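Local coordinates for protein omega transaminase (Pseudomonas sp., PDB 5LHA) that catalyses the transfer of amino groups from amines to carbonyl acceptors, using a pyridoxal-phosphate cofactor that is bound here in its aminated, pyridoxamine form, at residues Leu85-Thr90 with Gly328-Gly333; Arg136-Ala141 with Gly258-Ala263; Thr189-Arg194 with Glu380-Gly385. One frame throughout, in Å; residues are numbered along the deposited sequence.

Overall arrangement
The three contacts illustrate how chemistry follows place in a fold type I transaminase. They share no helix or strand. Contacts 1 and 2 are buried and both reach the second subunit, whereas contact 3 is only partly buried and touches no other chain. Contact 1 joins two loops at a cofactor phosphate and is the most polar across its segments; contact 2 packs a helix apolarly against a strand of one seven-stranded sheet; contact 3 lays a loop on a strand of the other, through flat groups and charges. Contact 2 is nested in the loop closed by contact 1, while contacts 1 and 3 lie on opposite sides of the chain's centre, their centres about 39 Å apart.

Contact 1: residues Leu85-Thr90 with Gly328-Gly333; sequences LAYYQT and GYTYSG. With PMP (4'-deoxy-4'-aminopyridoxal-5'-phosphate), chain G.
The ring of Y87 offers one face to the edge of Y331, a T-shaped stack with centroids 5.4 Å apart and planes at 85°. CD1 of Y331 comes to 3.6 Å from CE1 of Y87. CG of Y87, anti to the backbone N (chi1 170°), carries the hydroxyl to the carbonyl O of T330, to which it donates; the modelled length is very short and its exact value doubtful. A water 2.7 Å from T330 O also lies by S332 O and takes a weak hydrogen bond from T90 N; T90 OG1 gives S332 O a weak bond directly. The Y329-S332 segment is a type I beta turn, closed by S332 N to Y329 O; S332 OG is held by the carbonyl of F120. At the turn, T330 grips the PMP phosphate twice: its N donates to O3P at 2.7 Å, nearly straight at 174°, and its OG1 donates to the same oxygen at 2.8 Å. OG1 is also hydrogen-bonded to K293 NZ of the second subunit. T330 thus holds the phosphate from this chain while G124 N and S125 OG of the second subunit hold it from the other, so the cofactor site is shared across the interface.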
loop_
_atom_site.group_PDB
_atom_site.type_symbol
_atom_site.label_atom_id
_atom_site.label_comp_id
_atom_site.label_asym_id
_atom_site.label_seq_id
_atom_site.Cartn_x
_atom_site.Cartn_y
_atom_site.Cartn_z
ATOM N N LEU A 85 13.037 29.521 -31.014
ATOM C CA LEU A 85 12.516 29.388 -29.659
ATOM C C LEU A 85 12.998 28.032 -29.159
ATOM O O LEU A 85 12.413 27.004 -29.505
ATOM C CB LEU A 85 11.000 29.489 -29.635
ATOM C CG LEU A 85 10.266 29.397 -28.294
ATOM C CD1 LEU A 85 10.401 30.689 -27.506
ATOM C CD2 LEU A 85 8.811 29.074 -28.542
ATOM N N ALA A 86 14.078 28.046 -28.380
ATOM C CA ALA A 86 14.589 26.811 -27.801
ATOM C C ALA A 86 13.538 26.150 -26.913
ATOM O O ALA A 86 13.336 24.929 -26.967
ATOM C CB ALA A 86 15.865 27.102 -27.011
ATOM N N TYR A 87 12.882 26.943 -26.064
ATOM C CA TYR A 87 11.892 26.414 -25.136
ATOM C C TYR A 87 10.810 27.444 -24.824
ATOM O O TYR A 87 11.101 28.631 -24.636
ATOM C CB TYR A 87 12.533 25.963 -23.822
ATOM C CG TYR A 87 11.512 25.626 -22.754
ATOM C CD1 TYR A 87 10.870 24.399 -22.751
ATOM C CD2 TYR A 87 11.177 26.545 -21.763
ATOM C CE1 TYR A 87 9.939 24.087 -21.795
ATOM C CE2 TYR A 87 10.242 26.242 -20.804
ATOM C CZ TYR A 87 9.630 25.008 -20.821
ATOM O OH TYR A 87 8.713 24.685 -19.857
ATOM N N TYR A 88 9.563 26.975 -24.796
ATOM C CA TYR A 88 8.538 27.577 -23.952
ATOM C C TYR A 88 7.604 26.486 -23.440
ATOM O O TYR A 88 7.552 25.379 -23.977
ATOM C CB TYR A 88 7.739 28.680 -24.661
ATOM C CG TYR A 88 7.321 29.757 -23.682
ATOM C CD1 TYR A 88 8.248 30.656 -23.178
ATOM C CD2 TYR A 88 6.015 29.838 -23.220
ATOM C CE1 TYR A 88 7.884 31.623 -22.262
ATOM C CE2 TYR A 88 5.641 30.797 -22.293
ATOM C CZ TYR A 88 6.574 31.687 -21.817
ATOM O OH TYR A 88 6.207 32.646 -20.903
ATOM N N GLN A 89 6.858 26.819 -22.390
ATOM C CA GLN A 89 5.962 25.873 -21.736
ATOM C C GLN A 89 4.712 25.604 -22.576
ATOM O O GLN A 89 4.377 26.354 -23.501
ATOM C CB GLN A 89 5.543 26.406 -20.366
ATOM C CG GLN A 89 4.962 27.813 -20.427
ATOM C CD GLN A 89 3.866 28.045 -19.402
ATOM O OE1 GLN A 89 2.854 27.351 -19.391
ATOM N NE2 GLN A 89 4.068 29.029 -18.530
ATOM N N THR A 90 4.023 24.495 -22.248
ATOM C CA THR A 90 2.707 24.188 -22.802
ATOM C C THR A 90 1.683 23.931 -21.703
ATOM O O THR A 90 0.671 23.263 -21.942
ATOM C CB THR A 90 2.743 22.980 -23.739
ATOM O OG1 THR A 90 3.004 21.791 -22.979
ATOM C CG2 THR A 90 3.800 23.156 -24.827
ATOM N N GLY A 328 1.958 16.370 -16.020
ATOM C CA GLY A 328 2.799 16.830 -17.106
ATOM C C GLY A 328 4.066 17.477 -16.590
ATOM O O GLY A 328 4.254 17.669 -15.389
ATOM N N TYR A 329 4.913 17.873 -17.541
ATOM C CA TYR A 329 6.293 18.208 -17.232
ATOM C C TYR A 329 6.675 19.566 -17.795
ATOM O O TYR A 329 6.186 19.988 -18.847
ATOM C CB TYR A 329 7.250 17.133 -17.779
ATOM C CG TYR A 329 6.878 15.758 -17.295
ATOM C CD1 TYR A 329 7.167 15.372 -15.993
ATOM C CD2 TYR A 329 6.216 14.851 -18.124
ATOM C CE1 TYR A 329 6.815 14.121 -15.516
ATOM C CE2 TYR A 329 5.856 13.585 -17.655
ATOM C CZ TYR A 329 6.159 13.232 -16.342
ATOM O OH TYR A 329 5.832 11.988 -15.846
ATOM N N THR A 330 7.573 20.237 -17.071
ATOM C CA THR A 330 8.151 21.488 -17.543
ATOM C C THR A 330 8.613 21.360 -18.985
ATOM O O THR A 330 8.423 22.275 -19.797
ATOM C CB THR A 330 9.322 21.879 -16.641
ATOM O OG1 THR A 330 8.848 22.051 -15.304
ATOM C CG2 THR A 330 9.971 23.167 -17.108
ATOM N N TYR A 331 9.196 20.218 -19.334
ATOM C CA TYR A 331 9.723 20.022 -20.674
ATOM C C TYR A 331 8.815 19.177 -21.566
ATOM O O TYR A 331 9.245 18.774 -22.649
ATOM C CB TYR A 331 11.132 19.421 -20.591
ATOM C CG TYR A 331 12.138 20.357 -19.935
ATOM C CD1 TYR A 331 12.148 21.719 -20.240
ATOM C CD2 TYR A 331 13.094 19.881 -19.038
ATOM C CE1 TYR A 331 13.069 22.589 -19.652
ATOM C CE2 TYR A 331 14.021 20.745 -18.446
ATOM C CZ TYR A 331 13.999 22.094 -18.760
ATOM O OH TYR A 331 14.902 22.953 -18.185
ATOM N N SER A 332 7.576 18.906 -21.151
ATOM C CA SER A 332 6.595 18.349 -22.076
ATOM C C SER A 332 6.445 19.251 -23.289
ATOM O O SER A 332 6.145 20.440 -23.150
ATOM C CB SER A 332 5.237 18.154 -21.406
ATOM O OG SER A 332 5.239 17.020 -20.566
ATOM N N GLY A 333 6.663 18.682 -24.474
ATOM C CA GLY A 333 6.519 19.415 -25.717
ATOM C C GLY A 333 7.672 20.332 -26.054
ATOM O O GLY A 333 7.483 21.287 -26.813
HETATM N N1 PMP G . 10.206 20.024 -8.157
HETATM C C2 PMP G . 9.681 21.304 -8.102
HETATM C C2A PMP G . 9.832 22.154 -6.875
HETATM C C3 PMP G . 8.978 21.816 -9.186
HETATM O O3 PMP G . 8.440 23.073 -9.109
HETATM C C4 PMP G . 8.834 21.047 -10.342
HETATM C C4A PMP G . 8.182 21.618 -11.594
HETATM N N4A PMP G . 7.368 22.792 -11.331
HETATM C C5 PMP G . 9.300 19.730 -10.346
HETATM C C6 PMP G . 9.902 19.205 -9.206
HETATM C C5A PMP G . 9.133 18.874 -11.583
HETATM O O4P PMP G . 9.846 19.407 -12.681
HETATM P P PMP G . 9.571 18.796 -14.146
HETATM O O1P PMP G . 9.454 17.290 -14.068
HETATM O O2P PMP G . 10.658 19.185 -15.123
HETATM O O3P PMP G . 8.279 19.415 -14.636
HETATM O O HOH W 1 6.085 22.093 -21.231
#

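Contact 2: residues Arg136-Ala141 with Gly258-Ala263; sequences RQYWIA and GILLIA
Helix-on-sheet packing in the alpha/beta domain of fold type I enzymes accounts for this contact: the last turns of helix 124-141 lie against the start of strand 260-264, which runs between the parallel strands 225-230 and 288-291. L260 points at the helix and sets both methyls against Y138, and CD1 also against W139. CD1 touches CD2 of Y138 at 3.7 Å and NE1 of W139 at 3.8 Å, while CD2 rests 3.9 Å from CE2 of Y138. The two aromatic groups also meet: CE2 of Y138 stands over the centre of the W139 ring, 3.7 Å above its plane. Their first torsions differ, Y138 holding CG anti to the backbone N (chi1 165°) and W139 setting CG beside it (chi1 -72°), and this lets two successive residues converge on one leucine. The benzo edge of W139 meets the backbone before the strand, CZ2 lying 3.2 Å from G258 O in the plane of the indole. G258, at positive phi, ends the preceding helix in a Schellman motif. No hydrogen bond crosses between the segments, and the polar ends look elsewhere. W139 NE1 donates to the carbonyl of A226, and R310 bonds both Y138 OH and G258 O. L260 sits between helix 124-141, R310 of helix 309-316 and A227 of strand 225-230, while Y138 packs on I311 and A314.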
loop_
_atom_site.group_PDB
_atom_site.type_symbol
_atom_site.label_atom_id
_atom_site.label_comp_id
_atom_site.label_asym_id
_atom_site.label_seq_id
_atom_site.Cartn_x
_atom_site.Cartn_y
_atom_site.Cartn_z
ATOM N N ARG A 136 -5.402 5.422 -14.740
ATOM C CA ARG A 136 -6.207 5.651 -13.543
ATOM C C ARG A 136 -7.231 6.756 -13.766
ATOM O O ARG A 136 -8.384 6.633 -13.336
ATOM C CB ARG A 136 -5.308 6.004 -12.350
ATOM C CG ARG A 136 -4.390 4.884 -11.847
ATOM C CD ARG A 136 -5.113 4.019 -10.830
ATOM N NE ARG A 136 -4.259 3.013 -10.191
ATOM C CZ ARG A 136 -3.674 3.135 -9.003
ATOM N NH1 ARG A 136 -3.823 4.227 -8.265
ATOM N NH2 ARG A 136 -2.940 2.136 -8.552
ATOM N N GLN A 137 -6.834 7.846 -14.432
ATOM C CA GLN A 137 -7.763 8.957 -14.645
ATOM C C GLN A 137 -8.890 8.584 -15.600
ATOM O O GLN A 137 -10.043 8.955 -15.369
ATOM C CB GLN A 137 -7.020 10.189 -15.172
ATOM C CG GLN A 137 -7.961 11.348 -15.461
ATOM C CD GLN A 137 -7.275 12.691 -15.505
ATOM O OE1 GLN A 137 -6.109 12.825 -15.136
ATOM N NE2 GLN A 137 -8.007 13.705 -15.961
ATOM N N TYR A 138 -8.582 7.835 -16.662
ATOM C CA TYR A 138 -9.607 7.377 -17.597
ATOM C C TYR A 138 -10.761 6.695 -16.877
ATOM O O TYR A 138 -11.931 6.977 -17.153
ATOM C CB TYR A 138 -9.003 6.416 -18.627
ATOM C CG TYR A 138 -10.046 5.624 -19.393
ATOM C CD1 TYR A 138 -10.786 6.219 -20.406
ATOM C CD2 TYR A 138 -10.311 4.292 -19.092
ATOM C CE1 TYR A 138 -11.746 5.503 -21.117
ATOM C CE2 TYR A 138 -11.284 3.571 -19.796
ATOM C CZ TYR A 138 -11.993 4.191 -20.806
ATOM O OH TYR A 138 -12.947 3.514 -21.521
ATOM N N TRP A 139 -10.450 5.758 -15.979
ATOM C CA TRP A 139 -11.506 5.023 -15.288
ATOM C C TRP A 139 -12.292 5.924 -14.341
ATOM O O TRP A 139 -13.516 5.773 -14.210
ATOM C CB TRP A 139 -10.917 3.825 -14.556
ATOM C CG TRP A 139 -10.499 2.741 -15.501
ATOM C CD1 TRP A 139 -9.219 2.327 -15.766
ATOM C CD2 TRP A 139 -11.356 1.921 -16.305
ATOM N NE1 TRP A 139 -9.230 1.313 -16.696
ATOM C CE2 TRP A 139 -10.529 1.042 -17.038
ATOM C CE3 TRP A 139 -12.739 1.844 -16.476
ATOM C CZ2 TRP A 139 -11.041 0.097 -17.920
ATOM C CZ3 TRP A 139 -13.245 0.909 -17.355
ATOM C CH2 TRP A 139 -12.397 0.043 -18.063
ATOM N N ILE A 140 -11.617 6.866 -13.676
ATOM C CA ILE A 140 -12.327 7.796 -12.799
ATOM C C ILE A 140 -13.290 8.656 -13.606
ATOM O O ILE A 140 -14.441 8.867 -13.205
ATOM C CB ILE A 140 -11.330 8.646 -11.987
ATOM C CG1 ILE A 140 -10.662 7.794 -10.908
ATOM C CG2 ILE A 140 -12.020 9.834 -11.349
ATOM C CD1 ILE A 140 -9.460 8.450 -10.293
ATOM N N ALA A 141 -12.843 9.160 -14.762
ATOM C CA ALA A 141 -13.740 9.930 -15.617
ATOM C C ALA A 141 -14.873 9.071 -16.162
ATOM O O ALA A 141 -15.983 9.573 -16.374
ATOM C CB ALA A 141 -12.961 10.562 -16.768
ATOM N N GLY A 258 -12.863 -5.080 -20.776
ATOM C CA GLY A 258 -12.659 -3.655 -20.930
ATOM C C GLY A 258 -11.325 -3.141 -20.449
ATOM O O GLY A 258 -11.145 -1.922 -20.362
ATOM N N ILE A 259 -10.375 -4.036 -20.164
ATOM C CA ILE A 259 -9.083 -3.638 -19.622
ATOM C C ILE A 259 -8.275 -2.938 -20.699
ATOM O O ILE A 259 -8.245 -3.372 -21.858
ATOM C CB ILE A 259 -8.348 -4.877 -19.085
ATOM C CG1 ILE A 259 -9.119 -5.449 -17.889
ATOM C CG2 ILE A 259 -6.873 -4.563 -18.766
ATOM C CD1 ILE A 259 -8.720 -6.852 -17.510
ATOM N N LEU A 260 -7.630 -1.835 -20.330
ATOM C CA LEU A 260 -6.823 -1.089 -21.282
ATOM C C LEU A 260 -5.524 -1.829 -21.560
ATOM O O LEU A 260 -4.849 -2.300 -20.636
ATOM C CB LEU A 260 -6.511 0.306 -20.747
ATOM C CG LEU A 260 -7.687 1.198 -20.364
ATOM C CD1 LEU A 260 -7.156 2.446 -19.684
ATOM C CD2 LEU A 260 -8.512 1.558 -21.592
ATOM N N LEU A 261 -5.152 -1.895 -22.835
ATOM C CA LEU A 261 -3.921 -2.559 -23.250
ATOM C C LEU A 261 -2.901 -1.486 -23.600
ATOM O O LEU A 261 -3.094 -0.725 -24.554
ATOM C CB LEU A 261 -4.180 -3.510 -24.416
ATOM C CG LEU A 261 -2.950 -4.247 -24.947
ATOM C CD1 LEU A 261 -2.252 -5.031 -23.842
ATOM C CD2 LEU A 261 -3.355 -5.173 -26.083
ATOM N N ILE A 262 -1.833 -1.420 -22.808
ATOM C CA ILE A 262 -0.736 -0.480 -23.003
ATOM C C ILE A 262 0.406 -1.198 -23.696
ATOM O O ILE A 262 0.978 -2.142 -23.146
ATOM C CB ILE A 262 -0.253 0.122 -21.674
ATOM C CG1 ILE A 262 -1.394 0.834 -20.948
ATOM C CG2 ILE A 262 0.906 1.058 -21.918
ATOM C CD1 ILE A 262 -1.063 1.162 -19.530
ATOM N N ALA A 263 0.749 -0.747 -24.894
ATOM C CA ALA A 263 1.926 -1.235 -25.588
ATOM C C ALA A 263 3.112 -0.360 -25.205
ATOM O O ALA A 263 3.097 0.855 -25.435
ATOM C CB ALA A 263 1.719 -1.226 -27.100
#

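Contact 3: residues Thr189-Arg194 with Glu380-Gly385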
loop_
_atom_site.group_PDB
_atom_site.type_symbol
_atom_site.label_atom_id
_atom_site.label_comp_id
_atom_site.label_asym_id
_atom_site.label_seq_id
_atom_site.Cartn_x
_atom_site.Cartn_y
_atom_site.Cartn_z
ATOM N N THR A 189 5.754 -14.843 -18.935
ATOM C CA THR A 189 5.893 -14.358 -20.300
ATOM C C THR A 189 5.958 -15.528 -21.278
ATOM O O THR A 189 6.486 -16.593 -20.938
ATOM C CB THR A 189 7.147 -13.492 -20.447
ATOM O OG1 THR A 189 7.309 -13.107 -21.816
ATOM C CG2 THR A 189 8.393 -14.245 -19.986
ATOM N N PRO A 190 5.405 -15.393 -22.489
ATOM C CA PRO A 190 5.483 -16.498 -23.457
ATOM C C PRO A 190 6.881 -16.647 -24.048
ATOM O O PRO A 190 7.154 -16.247 -25.187
ATOM C CB PRO A 190 4.433 -16.114 -24.504
ATOM C CG PRO A 190 4.372 -14.639 -24.428
ATOM C CD PRO A 190 4.573 -14.285 -22.987
ATOM N N TRP A 191 7.772 -17.227 -23.238
ATOM C CA TRP A 191 9.201 -17.352 -23.507
ATOM C C TRP A 191 9.493 -18.819 -23.792
ATOM O O TRP A 191 9.365 -19.666 -22.901
ATOM C CB TRP A 191 10.009 -16.852 -22.311
ATOM C CG TRP A 191 11.509 -16.746 -22.511
ATOM C CD1 TRP A 191 12.201 -16.846 -23.688
ATOM C CD2 TRP A 191 12.488 -16.518 -21.492
ATOM N NE1 TRP A 191 13.550 -16.691 -23.461
ATOM C CE2 TRP A 191 13.753 -16.490 -22.122
ATOM C CE3 TRP A 191 12.420 -16.336 -20.106
ATOM C CZ2 TRP A 191 14.937 -16.288 -21.412
ATOM C CZ3 TRP A 191 13.595 -16.136 -19.403
ATOM C CH2 TRP A 191 14.838 -16.109 -20.058
ATOM N N LEU A 192 9.836 -19.129 -25.043
ATOM C CA LEU A 192 10.010 -20.526 -25.433
ATOM C C LEU A 192 11.232 -21.153 -24.764
ATOM O O LEU A 192 11.202 -22.328 -24.375
ATOM C CB LEU A 192 10.140 -20.622 -26.953
ATOM C CG LEU A 192 8.903 -20.401 -27.817
ATOM C CD1 LEU A 192 9.311 -19.753 -29.136
ATOM C CD2 LEU A 192 8.217 -21.729 -28.057
ATOM N N TYR A 193 12.302 -20.374 -24.583
ATOM C CA TYR A 193 13.535 -20.939 -24.050
ATOM C C TYR A 193 13.394 -21.308 -22.571
ATOM O O TYR A 193 13.942 -22.325 -22.132
ATOM C CB TYR A 193 14.701 -19.970 -24.280
ATOM C CG TYR A 193 16.050 -20.651 -24.203
ATOM C CD1 TYR A 193 16.395 -21.656 -25.107
ATOM C CD2 TYR A 193 16.963 -20.322 -23.207
ATOM C CE1 TYR A 193 17.621 -22.299 -25.030
ATOM C CE2 TYR A 193 18.195 -20.959 -23.128
ATOM C CZ TYR A 193 18.517 -21.947 -24.039
ATOM O OH TYR A 193 19.735 -22.589 -23.954
ATOM N N ARG A 194 12.679 -20.497 -21.784
ATOM C CA ARG A 194 12.475 -20.755 -20.354
ATOM C C ARG A 194 11.041 -20.398 -19.988
ATOM O O ARG A 194 10.678 -19.218 -20.037
ATOM C CB ARG A 194 13.445 -19.948 -19.486
ATOM C CG ARG A 194 14.918 -20.282 -19.640
ATOM C CD ARG A 194 15.741 -19.585 -18.563
ATOM N NE ARG A 194 17.176 -19.804 -18.731
ATOM C CZ ARG A 194 17.957 -19.110 -19.555
ATOM N NH1 ARG A 194 17.455 -18.128 -20.300
ATOM N NH2 ARG A 194 19.250 -19.398 -19.627
ATOM N N GLU A 380 20.962 -20.303 -27.077
ATOM C CA GLU A 380 20.236 -20.031 -28.314
ATOM C C GLU A 380 20.476 -18.576 -28.699
ATOM O O GLU A 380 20.978 -17.775 -27.905
ATOM C CB GLU A 380 18.729 -20.300 -28.192
ATOM C CG GLU A 380 17.966 -19.271 -27.366
ATOM C CD GLU A 380 16.466 -19.260 -27.672
ATOM O OE1 GLU A 380 15.965 -20.199 -28.326
ATOM O OE2 GLU A 380 15.783 -18.304 -27.262
ATOM N N VAL A 381 20.120 -18.244 -29.939
ATOM C CA VAL A 381 20.148 -16.870 -30.433
ATOM C C VAL A 381 18.767 -16.556 -30.994
ATOM O O VAL A 381 18.297 -17.238 -31.913
ATOM C CB VAL A 381 21.234 -16.663 -31.505
ATOM C CG1 VAL A 381 21.246 -15.217 -31.980
ATOM C CG2 VAL A 381 22.602 -17.062 -30.962
ATOM N N ARG A 382 18.126 -15.523 -30.448
ATOM C CA ARG A 382 16.776 -15.149 -30.836
ATOM C C ARG A 382 16.725 -13.660 -31.140
ATOM O O ARG A 382 17.587 -12.888 -30.713
ATOM C CB ARG A 382 15.766 -15.471 -29.733
ATOM C CG ARG A 382 16.287 -15.159 -28.344
ATOM C CD ARG A 382 15.203 -15.241 -27.295
ATOM N NE ARG A 382 15.670 -14.715 -26.019
ATOM C CZ ARG A 382 16.432 -15.397 -25.166
ATOM N NH1 ARG A 382 16.807 -16.640 -25.443
ATOM N NH2 ARG A 382 16.816 -14.840 -24.026
ATOM N N GLY A 383 15.694 -13.265 -31.873
ATOM C CA GLY A 383 15.576 -11.881 -32.270
ATOM C C GLY A 383 14.421 -11.671 -33.218
ATOM O O GLY A 383 13.805 -12.615 -33.719
ATOM N N LYS A 384 14.153 -10.391 -33.470
ATOM C CA LYS A 384 13.136 -9.960 -34.426
ATOM C C LYS A 384 13.493 -8.548 -34.866
ATOM O O LYS A 384 13.633 -7.660 -34.016
ATOM C CB LYS A 384 11.744 -10.009 -33.807
ATOM C CG LYS A 384 10.643 -9.692 -34.790
ATOM C CD LYS A 384 9.288 -9.768 -34.136
ATOM C CE LYS A 384 8.194 -9.289 -35.081
ATOM N NZ LYS A 384 7.864 -10.285 -36.127
ATOM N N GLY A 385 13.664 -8.337 -36.173
ATOM C CA GLY A 385 14.242 -7.075 -36.617
ATOM C C GLY A 385 15.674 -6.944 -36.126
ATOM O O GLY A 385 16.458 -7.899 -36.183
#
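E380 runs along the face of Y193, joining strand 378-384, at the edge of the mainly antiparallel sheet of this fold type I transaminase, to the loop after strand 184-187 of the other sheet. Its CB lies 3.9 Å from CE1 of Y193. CG, set between the backbone N and the carbonyl carbon, follows over the face in a CH-pi contact, 3.9 Å from the Y193 ring centroid and 21° off the normal. The chain is extended beyond CG, which lays the carboxylate along the ring: CD comes to 3.5 Å from CD1 of Y193, with the two planes only 22° apart. At the tip, OE1 stays by CD1 of Y193, while OE2 passes close to CB of Y193 and accepts from NH1 of R382 at 2.7 Å. This salt bridge within the strand uses the anti lone pair of OE2 and lies near the guanidinium plane. Cutting E380 back to an alanine is likely to uncover this face of Y193 and leave R382 NH1 without its carboxylate mate, though D391 and G238 would still hold the rest of the guanidinium. D391 of strand 387-393 forms salt bridges with both R382 and R194, which would offset the closeness of those two arginines. W191 and the guanidinium stand steeply to each other, planes 71° apart: NE1 of W191, which has no hydrogen-bond partner in the model, sits over the centre of the R382 guanidinium, 3.6 Å from CZ.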